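Local coordinates for uncharacterized protein (Exiguobacterium sibiricum, PDB 3B77) that is of unknown function but carries a bacterial pleckstrin-homology domain joined to a helical region that probably serves oligomerisation, at residues D26-Y31 with L63-Y68; K37-C42 with L48-G53; V88-E93 with Y99-D104; A122-E127 with W178-F183. All blocks are in the same frame, centred on the assembly; numbering follows the deposited sequence.

How the interactions relate
From the N terminus, interaction 1 opens first and closes a loop between residues 28 and 65. Interaction 2 falls wholly within that loop and closes the tight hairpin of strands 39-44 and 47-52. Both belong to the larger antiparallel sheet, where the backbones of Y64 and Y66 probably bond to H50 and L48. Interaction 3 follows in series. It closes the hairpin of strands 87-94 and 97-104 in the second sheet, and its Y99 and I101 touch Y41 of interaction 2. Interaction 4 comes last and does not cross the others. It brings the loop after helix 156-178 back to helix 108-146, where F183 packs against Y68 of interaction 1.

Interaction 1: D26-Y31 with L63-Y68; sequences DGEKIY and LYRYPY
E28 and R65 meet through their side chains, because the two backbones stay well apart: the nearest CA atoms, those of E28 and P67, are 11.0 Å from each other. E28 sits in the loop before strand 30-35. R65 belongs to strand 62-67, within this chain an outer strand of the antiparallel sheet that strand 30-35 also joins. The side chains come from opposite directions and bridge the space over the strands between them. E28 holds CG anti to the backbone N (chi1 -170°) and runs out extended. R65 bends at chi3 (-91°), which turns its guanidinium to the glutamate. The salt bridge runs from E28 OE2 to R65 NH2 at 2.5 Å. OE2 arrives at the guanidinium edge, near its plane. The carboxylate is turned 76° against that plane, so this is no flat, two-pronged pair. NH2 is modelled too close to the carboxylate carbon, and its exact place is doubtful. Both carboxylate oxygens have further partners: OE1 bonds to L23 N and OE2 to T44 OG1. R65 also packs on L119 of a second subunit. With an alanine in place of E28, R65 would probably lose its counter-charge here, and L23 N and T44 OG1 an acceptor. The chemistry suggests a buried carboxylate, probably kept ionised by the nearby arginine, that ties the loop leading into strand 30-35 to a strand at the subunit interface.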
# COMPACT_ATOMS: atom_id res chain seq x y z
N ASP A 26 46.97 23.38 26.82
CA ASP A 26 45.50 23.35 26.91
C ASP A 26 44.99 23.24 28.34
O ASP A 26 43.83 22.89 28.54
CB ASP A 26 44.93 22.19 26.10
CG ASP A 26 45.41 22.21 24.68
OD1 ASP A 26 46.59 21.88 24.45
OD2 ASP A 26 44.60 22.55 23.79
N GLY A 27 45.84 23.57 29.31
CA GLY A 27 45.46 23.56 30.72
C GLY A 27 45.29 22.17 31.32
O GLY A 27 44.63 22.00 32.36
N GLU A 28 45.88 21.17 30.69
CA GLU A 28 45.82 19.82 31.19
C GLU A 28 46.73 19.71 32.43
O GLU A 28 47.89 20.12 32.42
CB GLU A 28 46.24 18.82 30.12
CG GLU A 28 45.95 17.39 30.54
CD GLU A 28 46.41 16.39 29.55
OE1 GLU A 28 47.32 16.72 28.78
OE2 GLU A 28 45.90 15.24 29.55
N LYS A 29 46.18 19.11 33.48
CA LYS A 29 46.82 19.07 34.77
C LYS A 29 46.85 17.63 35.30
O LYS A 29 45.88 16.90 35.17
CB LYS A 29 46.06 20.04 35.68
CG LYS A 29 46.31 19.90 37.17
CD LYS A 29 45.71 21.06 37.97
CE LYS A 29 45.66 20.73 39.45
NZ LYS A 29 46.91 20.09 39.88
N ILE A 30 47.98 17.21 35.87
CA ILE A 30 48.14 15.83 36.39
C ILE A 30 47.56 15.73 37.78
O ILE A 30 47.90 16.53 38.63
CB ILE A 30 49.61 15.40 36.50
CG1 ILE A 30 50.35 15.54 35.17
CG2 ILE A 30 49.69 13.97 36.95
CD1 ILE A 30 51.85 15.26 35.25
N TYR A 31 46.67 14.77 37.99
CA TYR A 31 46.03 14.55 39.29
C TYR A 31 46.50 13.28 39.99
O TYR A 31 46.30 13.14 41.19
CB TYR A 31 44.52 14.51 39.14
CG TYR A 31 43.89 15.87 38.97
CD1 TYR A 31 43.75 16.42 37.71
CD2 TYR A 31 43.45 16.61 40.07
CE1 TYR A 31 43.19 17.66 37.53
CE2 TYR A 31 42.89 17.86 39.90
CZ TYR A 31 42.76 18.37 38.61
OH TYR A 31 42.21 19.60 38.38
N LEU A 63 54.18 5.65 23.89
CA LEU A 63 53.29 6.64 24.51
C LEU A 63 51.86 6.44 24.00
O LEU A 63 51.63 6.45 22.82
CB LEU A 63 53.79 8.08 24.23
CG LEU A 63 53.70 9.07 25.40
N TYR A 64 50.93 6.22 24.92
CA TYR A 64 49.48 6.16 24.64
C TYR A 64 48.78 7.35 25.25
O TYR A 64 49.24 7.88 26.23
CB TYR A 64 48.87 4.89 25.23
CG TYR A 64 49.35 3.65 24.52
CD1 TYR A 64 48.76 3.24 23.33
CD2 TYR A 64 50.39 2.88 25.04
CE1 TYR A 64 49.18 2.11 22.67
CE2 TYR A 64 50.82 1.74 24.38
CZ TYR A 64 50.21 1.37 23.19
OH TYR A 64 50.59 0.24 22.50
N ARG A 65 47.67 7.79 24.66
CA ARG A 65 46.87 8.87 25.23
C ARG A 65 45.39 8.60 24.97
O ARG A 65 44.95 8.51 23.82
CB ARG A 65 47.28 10.23 24.69
CG ARG A 65 46.12 11.21 24.60
CD ARG A 65 46.55 12.58 24.24
NE ARG A 65 46.80 13.30 25.48
CZ ARG A 65 45.98 14.19 26.04
NH1 ARG A 65 44.84 14.53 25.47
NH2 ARG A 65 46.32 14.77 27.17
N TYR A 66 44.62 8.46 26.06
CA TYR A 66 43.23 8.08 25.99
C TYR A 66 42.41 9.18 26.64
O TYR A 66 42.21 9.16 27.84
CB TYR A 66 42.99 6.74 26.69
CG TYR A 66 43.80 5.59 26.14
CD1 TYR A 66 43.57 5.10 24.86
CD2 TYR A 66 44.79 4.98 26.90
CE1 TYR A 66 44.31 4.03 24.34
CE2 TYR A 66 45.54 3.92 26.40
CZ TYR A 66 45.30 3.44 25.10
OH TYR A 66 46.04 2.38 24.58
N PRO A 67 41.98 10.17 25.84
CA PRO A 67 41.08 11.19 26.38
C PRO A 67 39.78 10.56 26.81
O PRO A 67 39.23 9.74 26.08
CB PRO A 67 40.86 12.13 25.17
CG PRO A 67 42.03 11.88 24.28
CD PRO A 67 42.28 10.41 24.42
N TYR A 68 39.31 10.90 28.00
CA TYR A 68 38.12 10.26 28.57
C TYR A 68 36.93 10.37 27.61
O TYR A 68 36.16 9.40 27.45
CB TYR A 68 37.75 10.88 29.93
CG TYR A 68 38.89 10.89 30.92
CD1 TYR A 68 39.64 9.74 31.17
CD2 TYR A 68 39.22 12.04 31.61
CE1 TYR A 68 40.69 9.75 32.08
CE2 TYR A 68 40.24 12.06 32.51
CZ TYR A 68 40.99 10.92 32.75
OH TYR A 68 42.04 10.97 33.65

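Interaction 2: K37-C42 with L48-G53; sequences KTDEYC and LVHLDG
This contact is the antiparallel beta hairpin of strands 39-44 and 47-52, central in the larger antiparallel sheet of the PH domain. E40 with L51 and C42 with V49 are its hydrogen-bonded pairs. The strand axes lie 4.8 Å apart and run nearly antiparallel. C42 N bonds to V49 O at 2.8 Å, and L51 N to E40 O at 3.0 Å. On the face of E40 and C42, the CB atoms of C42 and V49 are 4.0 Å apart. E40 reaches on to bond A18 N with OE2. The other face is polar and aromatic. There Y41 and H50 are cross-strand neighbours that lie side by side, pointing the same way. Their planes are 6° apart but slid, so the rings barely overlap, and Y41 CE1 lies over one face of the imidazole. H50 keeps CG anti to the backbone N (chi1 171°), which carries the ring alongside Y41 and brings NE2 to D39. Y99 meets H50 edge-to-face. D39 and D52 also share this face, their OD2 and OD1 atoms 3.4 Å apart, a like-charge approach. A water 2.8 Å from D39 OD1 and 2.9 Å from D52 OD1 probably eases it. H50 NE2 donates to D39 OD2 at 2.9 Å and 164°, in the ring plane and on the anti side of a carboxylate nearly coplanar with the imidazole.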
# COMPACT_ATOMS: atom_id res chain seq x y z
N LYS A 37 58.93 0.56 37.33
CA LYS A 37 60.20 0.37 36.64
C LYS A 37 60.00 0.36 35.14
O LYS A 37 60.86 0.82 34.40
CB LYS A 37 60.80 -0.97 37.11
CG LYS A 37 62.08 -1.44 36.41
CD LYS A 37 62.58 -2.76 37.01
CE LYS A 37 63.03 -2.61 38.48
NZ LYS A 37 63.75 -3.81 39.03
N THR A 38 58.86 -0.17 34.69
CA THR A 38 58.57 -0.35 33.27
C THR A 38 57.48 0.57 32.70
O THR A 38 57.45 0.83 31.51
CB THR A 38 58.17 -1.84 32.99
OG1 THR A 38 57.24 -2.30 33.98
CG2 THR A 38 59.39 -2.74 33.05
N ASP A 39 56.59 1.07 33.54
CA ASP A 39 55.47 1.89 33.08
C ASP A 39 55.32 3.18 33.86
O ASP A 39 55.87 3.32 34.95
CB ASP A 39 54.16 1.10 33.17
CG ASP A 39 54.15 -0.14 32.31
OD1 ASP A 39 54.71 -1.16 32.75
OD2 ASP A 39 53.55 -0.11 31.21
N GLU A 40 54.57 4.11 33.29
CA GLU A 40 54.22 5.37 33.94
C GLU A 40 52.75 5.68 33.59
O GLU A 40 52.41 5.80 32.42
CB GLU A 40 55.14 6.46 33.47
CG GLU A 40 55.31 7.58 34.46
CD GLU A 40 56.54 8.46 34.20
OE1 GLU A 40 57.66 7.92 34.07
OE2 GLU A 40 56.38 9.69 34.16
N TYR A 41 51.89 5.75 34.61
CA TYR A 41 50.45 5.93 34.42
C TYR A 41 50.04 7.31 34.93
O TYR A 41 49.99 7.54 36.12
CB TYR A 41 49.68 4.85 35.17
CG TYR A 41 50.05 3.45 34.78
CD1 TYR A 41 49.43 2.82 33.73
CD2 TYR A 41 51.01 2.75 35.49
CE1 TYR A 41 49.76 1.54 33.39
CE2 TYR A 41 51.35 1.46 35.15
CZ TYR A 41 50.72 0.86 34.10
OH TYR A 41 51.04 -0.42 33.75
N CYS A 42 49.71 8.20 34.02
CA CYS A 42 49.45 9.59 34.36
C CYS A 42 48.00 9.91 34.14
O CYS A 42 47.53 9.84 33.02
CB CYS A 42 50.32 10.45 33.45
SG CYS A 42 50.28 12.19 33.71
N LEU A 48 44.09 9.66 30.25
CA LEU A 48 45.12 8.74 30.77
C LEU A 48 46.31 8.76 29.76
O LEU A 48 46.19 8.38 28.58
CB LEU A 48 44.60 7.30 30.97
CG LEU A 48 45.67 6.23 31.26
CD1 LEU A 48 46.45 6.49 32.56
CD2 LEU A 48 45.07 4.80 31.23
N VAL A 49 47.46 9.22 30.25
CA VAL A 49 48.69 9.24 29.48
C VAL A 49 49.50 8.10 30.06
O VAL A 49 49.70 8.04 31.25
CB VAL A 49 49.39 10.61 29.58
CG1 VAL A 49 50.72 10.60 28.88
CG2 VAL A 49 48.49 11.69 29.03
N HIS A 50 49.87 7.16 29.21
CA HIS A 50 50.56 5.95 29.62
C HIS A 50 51.79 5.74 28.75
O HIS A 50 51.69 5.65 27.52
CB HIS A 50 49.62 4.77 29.47
CG HIS A 50 50.27 3.44 29.67
ND1 HIS A 50 49.95 2.33 28.92
CD2 HIS A 50 51.24 3.04 30.54
CE1 HIS A 50 50.68 1.31 29.32
NE2 HIS A 50 51.47 1.71 30.29
N LEU A 51 52.93 5.69 29.42
CA LEU A 51 54.21 5.39 28.81
C LEU A 51 54.47 3.89 29.05
O LEU A 51 54.81 3.50 30.15
CB LEU A 51 55.29 6.24 29.48
CG LEU A 51 55.32 7.76 29.24
CD1 LEU A 51 54.01 8.46 29.69
CD2 LEU A 51 56.51 8.39 29.96
N ASP A 52 54.28 3.06 28.03
CA ASP A 52 54.34 1.59 28.17
C ASP A 52 55.71 1.05 27.83
O ASP A 52 56.15 1.15 26.69
CB ASP A 52 53.29 0.95 27.23
CG ASP A 52 53.23 -0.60 27.31
OD1 ASP A 52 53.96 -1.26 28.09
OD2 ASP A 52 52.42 -1.16 26.56
N GLY A 53 56.38 0.46 28.82
CA GLY A 53 57.66 -0.21 28.61
C GLY A 53 57.44 -1.70 28.43
O GLY A 53 57.20 -2.42 29.41
O HOH W 1 54.30 -2.76 30.53

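Interaction 3: V88-E93 with Y99-D104; sequences VEIKFE and YSIDVD
F92 and Y99 fit together at one end of the hairpin of strands 87-94 and 97-104, in the three-stranded sheet of the PH domain. F92 has CG between its backbone N and carbonyl carbon (chi1 56°), and this lays the ring across Y99. The CB of Y99 is the bump: it sits over the ring face, 3.7 Å from the F92 centroid, a CH-pi contact. The two rings run near parallel but slid, and they barely overlap. Next along, the CD1 tip of I101 reaches F92 CE1 at 4.2 Å, approaching the ring obliquely. I90 and I101 lie side by side, with I90 CG2 set 3.8 Å from I101 CB. V88 crosses V103 at a slant, its CG2 4.0 Å from V103 CB. Helix 108-146 packs on V88, V103, I90 and F92 through V111, L114 and L118, while Y99 and I101 face Y41 of strand 39-44. Paired bonds such as I101 N to I90 O, 2.8 Å, lock the register. The other face is polar. There S100 OG donates to E89 OE2 at 2.7 Å, coming from above the carboxylate plane (55° out of it). D102 OD1 rests against E89 CB at 3.4 Å. The chemistry is two-sided: an apolar face shared by the helix and the other sheet, and a polar, largely acidic face that also carries K91. The serine bond probably steadies the E89 carboxylate, whose OE2 is 4.5 Å from D102 OD1.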
# COMPACT_ATOMS: atom_id res chain seq x y z
N VAL A 88 48.65 -3.60 46.09
CA VAL A 88 47.21 -3.50 45.89
C VAL A 88 47.04 -3.34 44.38
O VAL A 88 47.88 -2.75 43.73
CB VAL A 88 46.60 -2.30 46.67
CG1 VAL A 88 46.79 -2.49 48.15
CG2 VAL A 88 47.21 -0.96 46.25
N GLU A 89 45.98 -3.89 43.81
CA GLU A 89 45.77 -3.85 42.36
C GLU A 89 44.51 -3.08 42.03
O GLU A 89 43.45 -3.36 42.59
CB GLU A 89 45.68 -5.27 41.80
CG GLU A 89 45.46 -5.34 40.29
CD GLU A 89 44.82 -6.66 39.81
OE1 GLU A 89 43.67 -6.95 40.19
OE2 GLU A 89 45.46 -7.37 39.02
N ILE A 90 44.63 -2.10 41.13
CA ILE A 90 43.48 -1.34 40.61
C ILE A 90 43.30 -1.73 39.16
O ILE A 90 44.26 -1.88 38.41
CB ILE A 90 43.67 0.19 40.76
CG1 ILE A 90 42.37 0.93 40.38
CG2 ILE A 90 44.84 0.67 39.94
CD1 ILE A 90 42.38 2.40 40.74
N LYS A 91 42.05 -1.96 38.78
CA LYS A 91 41.72 -2.34 37.43
C LYS A 91 40.62 -1.45 36.86
O LYS A 91 39.83 -0.87 37.58
CB LYS A 91 41.21 -3.78 37.37
CG LYS A 91 42.14 -4.86 37.89
CD LYS A 91 41.39 -6.21 38.05
CE LYS A 91 40.80 -6.73 36.71
NZ LYS A 91 40.02 -8.02 36.82
N PHE A 92 40.61 -1.37 35.53
CA PHE A 92 39.58 -0.68 34.77
C PHE A 92 39.80 -0.94 33.29
O PHE A 92 40.80 -1.53 32.88
CB PHE A 92 39.55 0.82 35.03
CG PHE A 92 40.85 1.51 34.78
CD1 PHE A 92 41.81 1.60 35.78
CD2 PHE A 92 41.11 2.07 33.54
CE1 PHE A 92 43.00 2.22 35.53
CE2 PHE A 92 42.29 2.70 33.28
CZ PHE A 92 43.24 2.78 34.26
N GLU A 93 38.82 -0.51 32.51
CA GLU A 93 38.87 -0.59 31.08
C GLU A 93 38.63 0.80 30.55
O GLU A 93 37.68 1.48 30.96
CB GLU A 93 37.82 -1.56 30.56
CG GLU A 93 38.03 -3.01 31.04
CD GLU A 93 37.04 -4.01 30.48
OE1 GLU A 93 36.23 -3.65 29.58
OE2 GLU A 93 37.09 -5.18 30.96
N TYR A 99 43.20 -2.44 31.94
CA TYR A 99 44.29 -1.91 32.73
C TYR A 99 44.24 -2.52 34.09
O TYR A 99 43.22 -2.52 34.74
CB TYR A 99 44.23 -0.38 32.84
CG TYR A 99 44.98 0.28 31.72
CD1 TYR A 99 44.41 0.46 30.47
CD2 TYR A 99 46.29 0.69 31.90
CE1 TYR A 99 45.12 1.06 29.42
CE2 TYR A 99 47.01 1.28 30.86
CZ TYR A 99 46.42 1.46 29.63
OH TYR A 99 47.16 2.03 28.61
N SER A 100 45.37 -3.08 34.48
CA SER A 100 45.55 -3.64 35.79
C SER A 100 46.86 -3.06 36.29
O SER A 100 47.90 -3.30 35.69
CB SER A 100 45.64 -5.15 35.70
OG SER A 100 46.03 -5.69 36.95
N ILE A 101 46.82 -2.29 37.36
CA ILE A 101 48.02 -1.62 37.88
C ILE A 101 48.27 -2.03 39.32
O ILE A 101 47.39 -1.87 40.17
CB ILE A 101 47.88 -0.08 37.78
CG1 ILE A 101 47.49 0.34 36.35
CG2 ILE A 101 49.17 0.60 38.22
CD1 ILE A 101 47.12 1.80 36.21
N ASP A 102 49.46 -2.58 39.57
CA ASP A 102 49.89 -3.00 40.92
C ASP A 102 50.63 -1.86 41.60
O ASP A 102 51.52 -1.27 41.00
CB ASP A 102 50.80 -4.23 40.86
CG ASP A 102 50.03 -5.50 40.53
OD1 ASP A 102 49.00 -5.76 41.19
OD2 ASP A 102 50.45 -6.25 39.63
N VAL A 103 50.26 -1.56 42.84
CA VAL A 103 50.80 -0.42 43.56
C VAL A 103 51.24 -0.83 44.96
O VAL A 103 50.58 -1.65 45.62
CB VAL A 103 49.76 0.73 43.65
CG1 VAL A 103 50.35 1.95 44.30
CG2 VAL A 103 49.24 1.08 42.29
N ASP A 104 52.35 -0.24 45.41
CA ASP A 104 52.90 -0.44 46.74
C ASP A 104 51.80 -0.34 47.79
O ASP A 104 51.19 0.72 47.95
CB ASP A 104 53.97 0.63 47.00
CG ASP A 104 54.80 0.38 48.26
OD1 ASP A 104 54.33 -0.28 49.24
OD2 ASP A 104 55.95 0.88 48.27

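Interaction 4: A122-E127 with W178-F183; sequences AEKQYE and WNQKDF
F183 points its ring at helix 108-146, between the side chains of K124 and Q125. K124 meets it edge-on: CG lies near the ring plane, 4.0 Å from F183 CE1. Q125 comes obliquely, its CG 3.8 Å from F183 CZ, and its amide stands 80° to the ring. A bend at chi2 (73°) swings the K124 chain past Q180 at about a right angle, with CE 3.4 Å from Q180 OE1. The Q180 chain runs extended. Its NE2 lies above one face of the F183 ring, toward the rim, and gives a bond of 2.9 Å to D182 O. A water accepts from Q125 NE2 and donates to Q180 O at 3.0 Å, at the ring edge of F183. Q125 OE1 takes I73 N. An alanine at Q180 would probably leave D182 O without this donor and open a gap over the F183 ring and beside the K124 chain. F183 is the N-cap residue of helix 184-191. Here the loop of the YvbH-like region, between helices 156-178 and 184-191, packs on helix 108-146. E127 also forms an intersubunit salt bridge, to K181 of a third subunit, consistent with a role in oligomerisation.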
# COMPACT_ATOMS: atom_id res chain seq x y z
N ALA A 122 33.40 6.81 35.58
CA ALA A 122 32.66 5.78 34.84
C ALA A 122 31.15 6.02 34.93
O ALA A 122 30.43 5.89 33.95
CB ALA A 122 32.99 4.38 35.37
N GLU A 123 30.68 6.37 36.12
CA GLU A 123 29.25 6.56 36.29
C GLU A 123 28.73 7.77 35.51
O GLU A 123 27.70 7.70 34.85
CB GLU A 123 28.86 6.64 37.78
CG GLU A 123 27.37 6.97 37.95
CD GLU A 123 26.78 6.60 39.30
OE1 GLU A 123 27.45 5.90 40.10
OE2 GLU A 123 25.61 7.02 39.55
N LYS A 124 29.43 8.88 35.60
CA LYS A 124 29.01 10.11 34.91
C LYS A 124 28.93 9.86 33.42
O LYS A 124 28.00 10.35 32.77
CB LYS A 124 30.03 11.21 35.18
CG LYS A 124 29.69 12.56 34.59
CD LYS A 124 28.57 13.23 35.34
CE LYS A 124 28.42 14.68 34.91
NZ LYS A 124 27.23 15.31 35.51
N GLN A 125 29.89 9.10 32.89
CA GLN A 125 29.95 8.79 31.47
C GLN A 125 28.77 7.94 31.12
O GLN A 125 28.08 8.22 30.15
CB GLN A 125 31.27 8.10 31.06
CG GLN A 125 32.48 9.03 31.20
CD GLN A 125 33.79 8.47 30.67
OE1 GLN A 125 34.27 7.37 31.05
NE2 GLN A 125 34.42 9.26 29.79
N TYR A 126 28.51 6.92 31.93
CA TYR A 126 27.39 5.99 31.70
C TYR A 126 26.05 6.74 31.64
O TYR A 126 25.22 6.58 30.74
CB TYR A 126 27.33 4.98 32.83
CG TYR A 126 26.20 3.96 32.71
CD1 TYR A 126 26.39 2.76 32.01
CD2 TYR A 126 24.95 4.17 33.31
CE1 TYR A 126 25.38 1.82 31.91
CE2 TYR A 126 23.92 3.24 33.20
CZ TYR A 126 24.15 2.07 32.50
OH TYR A 126 23.14 1.11 32.39
N GLU A 127 25.86 7.59 32.62
CA GLU A 127 24.63 8.33 32.71
C GLU A 127 24.50 9.22 31.48
O GLU A 127 23.44 9.29 30.88
CB GLU A 127 24.58 9.10 34.02
CG GLU A 127 23.23 8.93 34.72
CD GLU A 127 23.37 8.68 36.22
OE1 GLU A 127 23.33 9.69 37.00
OE2 GLU A 127 23.54 7.47 36.61
N TRP A 178 26.95 15.62 26.99
CA TRP A 178 26.93 14.30 27.55
C TRP A 178 28.18 13.48 27.21
O TRP A 178 28.28 12.34 27.64
CB TRP A 178 25.66 13.54 27.14
CG TRP A 178 24.42 14.30 27.41
CD1 TRP A 178 23.55 14.81 26.49
CD2 TRP A 178 23.95 14.75 28.67
NE1 TRP A 178 22.55 15.54 27.11
CE2 TRP A 178 22.78 15.51 28.45
CE3 TRP A 178 24.42 14.59 29.97
CZ2 TRP A 178 22.05 16.06 29.48
CZ3 TRP A 178 23.70 15.15 31.00
CH2 TRP A 178 22.52 15.90 30.75
N ASN A 179 29.09 14.04 26.41
CA ASN A 179 30.45 13.51 26.22
C ASN A 179 31.41 14.56 26.76
O ASN A 179 32.22 15.08 25.99
CB ASN A 179 30.80 13.31 24.76
CG ASN A 179 30.02 12.24 24.12
OD1 ASN A 179 30.20 11.06 24.42
ND2 ASN A 179 29.18 12.63 23.18
N GLN A 180 31.33 14.86 28.05
CA GLN A 180 32.20 15.90 28.61
C GLN A 180 33.69 15.53 28.52
O GLN A 180 34.08 14.36 28.55
CB GLN A 180 31.76 16.29 30.01
CG GLN A 180 32.24 15.48 31.17
CD GLN A 180 31.62 15.97 32.52
OE1 GLN A 180 30.39 16.18 32.63
NE2 GLN A 180 32.47 16.15 33.55
N LYS A 181 34.51 16.55 28.36
CA LYS A 181 35.94 16.35 28.16
C LYS A 181 36.73 16.32 29.47
O LYS A 181 37.65 15.52 29.63
CB LYS A 181 36.49 17.46 27.23
CG LYS A 181 36.25 17.13 25.78
CD LYS A 181 36.28 18.32 24.84
CE LYS A 181 36.55 17.84 23.37
NZ LYS A 181 35.96 16.47 23.05
N ASP A 182 36.32 17.19 30.39
CA ASP A 182 37.03 17.46 31.61
C ASP A 182 36.38 16.83 32.86
O ASP A 182 35.20 17.02 33.14
CB ASP A 182 37.12 18.98 31.77
CG ASP A 182 38.19 19.40 32.69
OD1 ASP A 182 38.51 18.68 33.65
OD2 ASP A 182 38.71 20.49 32.46
N PHE A 183 37.20 16.12 33.62
CA PHE A 183 36.80 15.41 34.81
C PHE A 183 37.75 15.76 35.94
O PHE A 183 37.97 14.96 36.86
CB PHE A 183 36.83 13.90 34.54
CG PHE A 183 35.70 13.42 33.65
CD1 PHE A 183 34.47 13.11 34.20
CD2 PHE A 183 35.88 13.25 32.29
CE1 PHE A 183 33.46 12.68 33.41
CE2 PHE A 183 34.86 12.78 31.49
CZ PHE A 183 33.65 12.50 32.05
O HOH W 2 32.68 11.71 28.55